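Local coordinates for putative sugar binding protein (Bacteroides vulgatus ATCC 8482, PDB 3KEZ) that probably binds sugars or other nutrients at the outer membrane, as a calcium-binding member of the SusD family, at residues Y136-D141 with N164-C169; A198-S203 with E220-G225. One frame throughout, in Å; residues are numbered along the deposited sequence. Where two conformers were deposited one is given.

How the contacts relate
Contacts 1 and 2 follow one another in series, neither nested nor crossed. After helix 109-134 the chain turns through 136-141, runs through a long segment without helix or strand, and returns at 164-169, where contact 1 closes the loop at the start of helix 166-183. The next helix, 195-209, pairs with helix 212-229 in contact 2, which closes a somewhat shorter, almost wholly helical connection. The centres of the two contacts lie about 23 Å apart and their nearest atoms about 10 Å apart, so the two do not touch. Helix 166-183 spans the gap: it opens in contact 1, and its L177, S180 and T181 meet side chains of 198-203. Helix 109-134 borders both.

Contact 1. Residues Y136-D141 with N164-C169; sequences YPYLKD and NTVAEC. With EDO (1,2-ethanediol), chain E.
An apolar loop-to-helix contact puts V166 and A167, in the first turn of helix 166-183, against Y136 and Y138, just past the end of helix 109-134. V166 CG2 lies 3.5 Å from Y136 O, while CG1 approaches Y138 CA. With CG swung anti to the backbone N (chi1 -176°), the Y138 side chain brings its ring up to A167, edge first, CE2 standing 4.0 Å from A167 CA. Y170, one turn on, meets the same ring with the planes at about 55°. The same helix start carries a capping box: E168 N gives a 3.1 Å bond to T165 OG1, and T165 N returns one of 3.0 Å to E168 OE1. N164 ND2 grips the same OE1 from the opposite face of the carboxylate plane, which probably helps to hold the carboxylate's rotation. The Y136 ring does not meet the helix; K140 NZ sits over its centre, 3.3 Å above the plane, and is also bonded to W433 O. Y136 N donates to O2 of an ethanediol, probably from the crystallisation liquor, over 3.0 Å and nearly straight (165°); ring atom CD2 comes 3.4 Å from the same O2. An alanine in place of Y136 would probably deprive the K140 ammonium of its aromatic platform and leave the ethanediol without its neighbouring ring. No hydrogen bond links the two segments, so van der Waals contact alone joins them directly, while polar bonds within 164-169 hold the helix start in shape.

Contact 2. Residues A198-S203 with E220-G225; sequences AMTLLS and ENAIKG
M199, a selenomethionine, has CG beside its backbone N (chi1 -73°) and continues extended, which carries SE across to the backbone of helix 220-225. There SE lies 3.8 Å from A222 N and 4.0 Å from N221 CB, so the long side chain runs over the N221-A222 link. T200 takes a similar first rotation (chi1 -60°), placing OG1 3.5 Å from A222 CB; its polar partner is W196 O, one turn back in its own helix. The A222 methyl thus fits between two side chains, with M199 CB 3.8 Å from it. Such a small residue permits close approach: the M199 and A222 CA atoms are 5.4 Å apart, and the axes of the two segments pass at 8.6 Å in nearly antiparallel directions (159°). S203 OG turns back to T200 O at 2.7 Å and also bonds N343. The pair makes an antiparallel helical hairpin within the largely helical SusD fold. Helix 337-350 flanks it, touching T200 and I223, while helices 166-183 and 109-134 pack against A198 and L201.

Contact 1. Residues Y136-D141 with N164-C169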
loop_
_atom_site.group_PDB
_atom_site.type_symbol
_atom_site.label_atom_id
_atom_site.label_comp_id
_atom_site.label_asym_id
_atom_site.label_seq_id
_atom_site.Cartn_x
_atom_site.Cartn_y
_atom_site.Cartn_z
ATOM N N TYR A 136 -0.209 -16.891 1.672
ATOM C CA TYR A 136 -0.071 -16.723 3.114
ATOM C C TYR A 136 1.182 -15.910 3.480
ATOM O O TYR A 136 2.200 -15.981 2.798
ATOM C CB TYR A 136 -0.059 -18.089 3.821
ATOM C CG TYR A 136 -1.397 -18.730 3.813
ATOM C CD1 TYR A 136 -2.466 -18.130 4.432
ATOM C CD2 TYR A 136 -1.597 -19.944 3.213
ATOM C CE1 TYR A 136 -3.738 -18.726 4.438
ATOM C CE2 TYR A 136 -2.848 -20.538 3.213
ATOM C CZ TYR A 136 -3.909 -19.924 3.815
ATOM O OH TYR A 136 -5.149 -20.525 3.816
ATOM N N PRO A 137 1.097 -15.107 4.551
ATOM C CA PRO A 137 2.237 -14.274 4.990
ATOM C C PRO A 137 3.491 -15.087 5.209
ATOM O O PRO A 137 3.435 -16.211 5.736
ATOM C CB PRO A 137 1.765 -13.704 6.331
ATOM C CG PRO A 137 0.625 -14.555 6.734
ATOM C CD PRO A 137 -0.007 -15.068 5.511
ATOM N N TYR A 138 4.609 -14.493 4.839
ATOM C CA TYR A 138 5.922 -15.105 4.903
ATOM C C TYR A 138 6.161 -15.790 6.248
ATOM O O TYR A 138 6.488 -16.982 6.291
ATOM C CB TYR A 138 7.000 -14.051 4.652
ATOM C CG TYR A 138 8.367 -14.665 4.613
ATOM C CD1 TYR A 138 9.088 -14.858 5.788
ATOM C CD2 TYR A 138 8.929 -15.119 3.403
ATOM C CE1 TYR A 138 10.320 -15.449 5.773
ATOM C CE2 TYR A 138 10.160 -15.723 3.389
ATOM C CZ TYR A 138 10.844 -15.892 4.586
ATOM O OH TYR A 138 12.058 -16.498 4.623
ATOM N N LEU A 139 5.954 -15.047 7.345
ATOM C CA LEU A 139 6.295 -15.556 8.664
ATOM C C LEU A 139 5.409 -16.685 9.186
ATOM O O LEU A 139 5.748 -17.310 10.184
ATOM C CB LEU A 139 6.359 -14.423 9.679
ATOM C CG LEU A 139 7.482 -13.476 9.415
ATOM C CD1 LEU A 139 7.245 -12.274 10.296
ATOM C CD2 LEU A 139 8.859 -14.230 9.720
ATOM N N LYS A 140 4.314 -16.988 8.510
ATOM C CA LYS A 140 3.535 -18.194 8.846
ATOM C C LYS A 140 4.395 -19.471 8.767
ATOM O O LYS A 140 4.325 -20.344 9.643
ATOM C CB LYS A 140 2.314 -18.338 7.930
ATOM C CG LYS A 140 1.388 -19.510 8.271
ATOM C CD LYS A 140 0.123 -19.535 7.414
ATOM C CE LYS A 140 -0.841 -20.669 7.737
ATOM N NZ LYS A 140 -1.878 -20.836 6.669
ATOM N N ASP A 141 5.227 -19.552 7.739
ATOM C CA ASP A 141 6.020 -20.746 7.502
ATOM C C ASP A 141 7.299 -20.451 6.725
ATOM O O ASP A 141 7.712 -21.245 5.900
ATOM C CB ASP A 141 5.174 -21.733 6.690
ATOM C CG ASP A 141 4.604 -21.086 5.421
ATOM O OD1 ASP A 141 4.955 -19.892 5.090
ATOM O OD2 ASP A 141 3.769 -21.740 4.807
ATOM N N ASN A 164 5.162 -19.967 -7.940
ATOM C CA ASN A 164 6.356 -20.100 -7.089
ATOM C C ASN A 164 5.984 -20.000 -5.600
ATOM O O ASN A 164 4.835 -19.700 -5.252
ATOM C CB ASN A 164 7.347 -19.018 -7.470
ATOM C CG ASN A 164 7.924 -19.261 -8.826
ATOM O OD1 ASN A 164 7.394 -18.797 -9.853
ATOM N ND2 ASN A 164 8.946 -20.083 -8.856
ATOM N N THR A 165 6.940 -20.225 -4.711
ATOM C CA THR A 165 6.629 -20.128 -3.305
ATOM C C THR A 165 6.663 -18.667 -2.880
ATOM O O THR A 165 7.252 -17.790 -3.577
ATOM C CB THR A 165 7.596 -20.936 -2.432
ATOM O OG1 THR A 165 8.903 -20.409 -2.606
ATOM C CG2 THR A 165 7.540 -22.447 -2.777
ATOM N N VAL A 166 6.032 -18.397 -1.742
ATOM C CA VAL A 166 6.103 -17.071 -1.148
ATOM C C VAL A 166 7.589 -16.676 -0.937
ATOM O O VAL A 166 7.965 -15.554 -1.242
ATOM C CB VAL A 166 5.267 -16.966 0.139
ATOM C CG1 VAL A 166 5.649 -15.738 0.925
ATOM C CG2 VAL A 166 3.749 -17.022 -0.162
ATOM N N ALA A 167 8.429 -17.604 -0.457
ATOM C CA ALA A 167 9.872 -17.334 -0.277
ATOM C C ALA A 167 10.551 -16.924 -1.587
ATOM O O ALA A 167 11.304 -15.956 -1.611
ATOM C CB ALA A 167 10.612 -18.553 0.395
ATOM N N GLU A 168 10.285 -17.646 -2.675
ATOM C CA GLU A 168 10.908 -17.340 -3.963
ATOM C C GLU A 168 10.485 -15.972 -4.444
ATOM O O GLU A 168 11.303 -15.203 -4.976
ATOM C CB GLU A 168 10.565 -18.398 -5.038
ATOM C CG GLU A 168 11.186 -19.703 -4.701
ATOM C CD GLU A 168 10.691 -20.851 -5.546
ATOM O OE1 GLU A 168 9.528 -20.889 -5.994
ATOM O OE2 GLU A 168 11.505 -21.733 -5.721
ATOM N N CYS A 169 9.211 -15.657 -4.231
ATOM C CA CYS A 169 8.696 -14.344 -4.599
ATOM C C CYS A 169 9.395 -13.215 -3.847
ATOM O O CYS A 169 9.733 -12.190 -4.453
ATOM C CB CYS A 169 7.178 -14.254 -4.416
ATOM S SG CYS A 169 6.241 -15.261 -5.583
HETATM C C1 EDO E . -1.412 -21.632 -0.089
HETATM O O1 EDO E . -0.208 -22.396 -0.264
HETATM C C2 EDO E . -1.269 -20.146 -0.449
HETATM O O2 EDO E . -0.156 -19.448 0.152
#

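Contact 2. Residues A198-S203 with E220-G225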
loop_
_atom_site.group_PDB
_atom_site.type_symbol
_atom_site.label_atom_id
_atom_site.label_comp_id
_atom_site.label_asym_id
_atom_site.label_seq_id
_atom_site.Cartn_x
_atom_site.Cartn_y
_atom_site.Cartn_z
ATOM N N ALA A 198 11.075 3.940 -2.902
ATOM C CA ALA A 198 11.498 2.513 -3.027
ATOM C C ALA A 198 12.159 1.984 -1.734
ATOM O O ALA A 198 11.890 0.867 -1.338
ATOM C CB ALA A 198 12.412 2.272 -4.236
HETATM N N MSE A 199 12.973 2.796 -1.070
HETATM C CA MSE A 199 13.590 2.380 0.202
HETATM C C MSE A 199 12.520 2.152 1.289
HETATM O O MSE A 199 12.613 1.231 2.094
HETATM C CB MSE A 199 14.604 3.390 0.691
HETATM C CG MSE A 199 15.854 3.442 -0.038
HETATM SE SE MSE A 199 17.137 4.548 0.930
HETATM C CE MSE A 199 18.679 4.303 -0.261
ATOM N N THR A 200 11.513 3.014 1.326
ATOM C CA THR A 200 10.433 2.871 2.305
ATOM C C THR A 200 9.665 1.582 2.054
ATOM O O THR A 200 9.456 0.810 2.982
ATOM C CB THR A 200 9.490 4.076 2.291
ATOM O OG1 THR A 200 10.235 5.245 2.606
ATOM C CG2 THR A 200 8.371 3.929 3.278
ATOM N N LEU A 201 9.321 1.301 0.798
ATOM C CA LEU A 201 8.590 0.043 0.456
ATOM C C LEU A 201 9.484 -1.137 0.821
ATOM O O LEU A 201 9.037 -2.067 1.469
ATOM C CB LEU A 201 8.202 -0.035 -1.009
ATOM C CG LEU A 201 7.427 -1.252 -1.518
ATOM C CD1 LEU A 201 6.232 -1.544 -0.594
ATOM C CD2 LEU A 201 6.970 -1.055 -2.975
ATOM N N LEU A 202 10.771 -1.044 0.479
ATOM C CA LEU A 202 11.681 -2.159 0.730
ATOM C C LEU A 202 11.756 -2.433 2.255
ATOM O O LEU A 202 11.751 -3.591 2.655
ATOM C CB LEU A 202 13.068 -1.918 0.132
ATOM C CG LEU A 202 14.109 -3.010 0.432
ATOM C CD1 LEU A 202 13.547 -4.431 0.164
ATOM C CD2 LEU A 202 15.378 -2.761 -0.357
ATOM N N SER A 203 11.768 -1.371 3.066
ATOM C CA SER A 203 11.714 -1.528 4.518
ATOM C C SER A 203 10.474 -2.257 4.988
ATOM O O SER A 203 10.538 -3.079 5.883
ATOM C CB SER A 203 11.898 -0.171 5.277
ATOM O OG SER A 203 10.712 0.616 5.317
ATOM N N GLU A 220 15.616 3.948 8.068
ATOM C CA GLU A 220 16.426 5.043 8.551
ATOM C C GLU A 220 17.066 5.819 7.398
ATOM O O GLU A 220 17.133 7.032 7.448
ATOM C CB GLU A 220 17.523 4.575 9.535
ATOM C CG GLU A 220 16.965 4.146 10.864
ATOM C CD GLU A 220 18.032 4.101 11.989
ATOM O OE1 GLU A 220 18.721 3.072 12.117
ATOM O OE2 GLU A 220 18.123 5.062 12.786
ATOM N N ASN A 221 17.554 5.118 6.387
ATOM C CA ASN A 221 18.170 5.781 5.235
ATOM C C ASN A 221 17.126 6.472 4.360
ATOM O O ASN A 221 17.390 7.544 3.818
ATOM C CB ASN A 221 19.018 4.783 4.429
ATOM C CG ASN A 221 20.291 4.374 5.177
ATOM O OD1 ASN A 221 20.873 5.165 5.920
ATOM N ND2 ASN A 221 20.741 3.174 4.942
ATOM N N ALA A 222 15.932 5.885 4.270
ATOM C CA ALA A 222 14.823 6.508 3.526
ATOM C C ALA A 222 14.512 7.875 4.134
ATOM O O ALA A 222 14.305 8.871 3.408
ATOM C CB ALA A 222 13.590 5.650 3.560
ATOM N N ILE A 223 14.476 7.923 5.458
ATOM C CA ILE A 223 14.185 9.170 6.186
ATOM C C ILE A 223 15.274 10.211 5.980
ATOM O O ILE A 223 14.973 11.357 5.649
ATOM C CB ILE A 223 13.959 8.933 7.726
ATOM C CG1 ILE A 223 12.692 8.106 7.989
ATOM C CG2 ILE A 223 13.897 10.290 8.505
ATOM C CD1 ILE A 223 12.698 7.402 9.361
ATOM N N LYS A 224 16.528 9.812 6.198
ATOM C CA LYS A 224 17.663 10.736 6.118
ATOM C C LYS A 224 17.763 11.343 4.711
ATOM O O LYS A 224 17.976 12.555 4.560
ATOM C CB LYS A 224 18.980 10.040 6.522
ATOM C CG LYS A 224 20.266 10.789 6.139
ATOM C CD LYS A 224 21.493 10.246 6.859
ATOM C CE LYS A 224 22.785 10.877 6.318
ATOM N NZ LYS A 224 23.956 10.580 7.194
ATOM N N GLY A 225 17.620 10.497 3.702
ATOM C CA GLY A 225 17.659 10.945 2.311
ATOM C C GLY A 225 16.493 11.830 1.895
ATOM O O GLY A 225 16.699 12.876 1.268
#